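Putative cell surface protein, similar to internalin proteins (Listeria monocytogenes EGD-e, PDB 5KZS) is of unknown function but, as an internalin-like leucine-rich-repeat cell-surface protein, may take part in interactions with the host. Local coordinates at residues P96-L101 against P123-I128. Sequence-based numbering, arbitrary orientation.
Sequences PHLNTL and PEMVTI
Selenomethionine Met125 reaches from its own loop to Leu101 on the adjacent strand 100-103. Met125 CB lies 4.1 Å from Leu98 O. CG, anti to the backbone N (chi1 -178°), passes Asn99 O. The chain then bends, and Met125 SE sits 3.6 Å from Asn99 O, with Leu98 CG also close by. Met125 CE ends against Leu101 CB at 3.5 Å. Met145 of the next loop also touches this side chain.

Asn99 O accepts two backbone bonds. Val126 N reaches Asn99 O at 2.7 Å, tilted from the carbonyl plane. Thr127 N reaches Asn99 O at 3.2 Å, nearly in line with the C=O. Leu101 N bonds to Thr127 O at 3.1 Å. With the Thr127 N bond, this makes Thr100 and Thr127 a parallel bridge. Their side chains lie side by side on one face of the sheet, Leu101 and Ile128 on the other.

At the far end, Glu124 extends beside His97. Glu124 OE1 meets the ring edge at His97 CD2, 3.3 Å away, while His97 ND1 bonds to Asn72 O. Such stacked parallel strands are characteristic of leucine-rich repeats. The chemistry implies a backbone-bonded ladder with an apolar interior and a polar outer end. His97 NE2 and Glu124 OE2 are not in contact, so any pull toward a protonated imidazole would be modest.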
loop_
_atom_site.group_PDB
_atom_site.type_symbol
_atom_site.label_atom_id
_atom_site.label_comp_id
_atom_site.label_asym_id
_atom_site.label_seq_id
_atom_site.Cartn_x
_atom_site.Cartn_y
_atom_site.Cartn_z
ATOM N N PRO A 96 -22.501 1.051 -16.692
ATOM C CA PRO A 96 -23.212 0.294 -15.650
ATOM C C PRO A 96 -22.535 -0.985 -15.170
ATOM O O PRO A 96 -22.704 -1.346 -14.009
ATOM C CB PRO A 96 -24.572 -0.031 -16.305
ATOM C CG PRO A 96 -24.359 0.150 -17.767
ATOM C CD PRO A 96 -23.358 1.258 -17.875
ATOM N N HIS A 97 -21.777 -1.649 -16.041
ATOM C CA HIS A 97 -21.149 -2.937 -15.706
ATOM C C HIS A 97 -19.641 -2.862 -15.391
ATOM O O HIS A 97 -18.964 -3.888 -15.376
ATOM C CB HIS A 97 -21.447 -3.942 -16.826
ATOM C CG HIS A 97 -22.907 -4.220 -16.992
ATOM N ND1 HIS A 97 -23.642 -3.732 -18.052
ATOM C CD2 HIS A 97 -23.780 -4.899 -16.210
ATOM C CE1 HIS A 97 -24.900 -4.118 -17.929
ATOM N NE2 HIS A 97 -25.010 -4.824 -16.818
ATOM N N LEU A 98 -19.130 -1.670 -15.090
ATOM C CA LEU A 98 -17.710 -1.485 -14.786
ATOM C C LEU A 98 -17.284 -2.317 -13.568
ATOM O O LEU A 98 -17.855 -2.175 -12.490
ATOM C CB LEU A 98 -17.404 -0.005 -14.547
ATOM C CG LEU A 98 -15.952 0.438 -14.350
ATOM C CD1 LEU A 98 -15.108 0.150 -15.570
ATOM C CD2 LEU A 98 -15.909 1.924 -14.047
ATOM N N ASN A 99 -16.307 -3.201 -13.776
ATOM C CA ASN A 99 -15.717 -4.068 -12.736
ATOM C C ASN A 99 -14.387 -3.557 -12.194
ATOM O O ASN A 99 -14.043 -3.856 -11.044
ATOM C CB ASN A 99 -15.475 -5.495 -13.276
ATOM C CG ASN A 99 -16.766 -6.256 -13.541
ATOM O OD1 ASN A 99 -17.797 -6.026 -12.897
ATOM N ND2 ASN A 99 -16.716 -7.174 -14.491
ATOM N N THR A 100 -13.634 -2.825 -13.014
ATOM C CA THR A 100 -12.274 -2.465 -12.669
ATOM C C THR A 100 -11.948 -1.046 -13.072
ATOM O O THR A 100 -12.172 -0.658 -14.201
ATOM C CB THR A 100 -11.268 -3.396 -13.381
ATOM O OG1 THR A 100 -11.560 -4.764 -13.072
ATOM C CG2 THR A 100 -9.827 -3.084 -12.949
ATOM N N LEU A 101 -11.370 -0.297 -12.149
ATOM C CA LEU A 101 -10.798 1.010 -12.434
ATOM C C LEU A 101 -9.302 0.890 -12.156
ATOM O O LEU A 101 -8.927 0.431 -11.087
ATOM C CB LEU A 101 -11.440 2.068 -11.533
ATOM C CG LEU A 101 -10.751 3.432 -11.452
ATOM C CD1 LEU A 101 -10.761 4.120 -12.799
ATOM C CD2 LEU A 101 -11.446 4.290 -10.421
ATOM N N PRO A 123 -21.917 -0.111 -9.197
ATOM C CA PRO A 123 -22.253 -1.111 -8.162
ATOM C C PRO A 123 -21.661 -2.512 -8.379
ATOM O O PRO A 123 -21.702 -3.325 -7.465
ATOM C CB PRO A 123 -23.783 -1.184 -8.241
ATOM C CG PRO A 123 -24.103 -0.831 -9.659
ATOM C CD PRO A 123 -23.103 0.228 -10.019
ATOM N N GLU A 124 -21.140 -2.798 -9.574
ATOM C CA GLU A 124 -20.528 -4.097 -9.867
ATOM C C GLU A 124 -18.978 -4.091 -9.770
ATOM O O GLU A 124 -18.328 -5.054 -10.182
ATOM C CB GLU A 124 -21.001 -4.576 -11.245
ATOM C CG GLU A 124 -22.470 -4.973 -11.268
ATOM C CD GLU A 124 -22.928 -5.501 -12.619
ATOM O OE1 GLU A 124 -22.079 -5.635 -13.538
ATOM O OE2 GLU A 124 -24.145 -5.787 -12.763
HETATM N N MSE A 125 -18.415 -3.021 -9.192
HETATM C CA MSE A 125 -16.971 -2.785 -9.113
HETATM C C MSE A 125 -16.360 -3.813 -8.203
HETATM O O MSE A 125 -16.910 -4.126 -7.144
HETATM C CB MSE A 125 -16.737 -1.364 -8.597
HETATM C CG MSE A 125 -15.285 -0.941 -8.499
HETATM SE SE MSE A 125 -14.563 -0.428 -10.242
HETATM C CE MSE A 125 -14.473 1.495 -9.833
ATOM N N VAL A 126 -15.225 -4.355 -8.639
ATOM C CA VAL A 126 -14.490 -5.403 -7.929
ATOM C C VAL A 126 -13.064 -4.960 -7.544
ATOM O O VAL A 126 -12.603 -5.320 -6.471
ATOM C CB VAL A 126 -14.534 -6.710 -8.771
ATOM C CG1 VAL A 126 -13.402 -7.686 -8.445
ATOM C CG2 VAL A 126 -15.895 -7.383 -8.605
ATOM N N THR A 127 -12.387 -4.170 -8.374
ATOM C CA THR A 127 -10.977 -3.840 -8.176
ATOM C C THR A 127 -10.704 -2.375 -8.458
ATOM O O THR A 127 -11.151 -1.862 -9.470
ATOM C CB THR A 127 -10.112 -4.667 -9.148
ATOM O OG1 THR A 127 -10.351 -6.057 -8.916
ATOM C CG2 THR A 127 -8.609 -4.355 -8.994
ATOM N N ILE A 128 -9.935 -1.725 -7.594
ATOM C CA ILE A 128 -9.501 -0.339 -7.804
ATOM C C ILE A 128 -8.022 -0.238 -7.499
ATOM O O ILE A 128 -7.544 -0.757 -6.489
ATOM C CB ILE A 128 -10.259 0.680 -6.908
ATOM C CG1 ILE A 128 -11.757 0.617 -7.210
ATOM C CG2 ILE A 128 -9.726 2.111 -7.106
ATOM C CD1 ILE A 128 -12.610 1.589 -6.416
#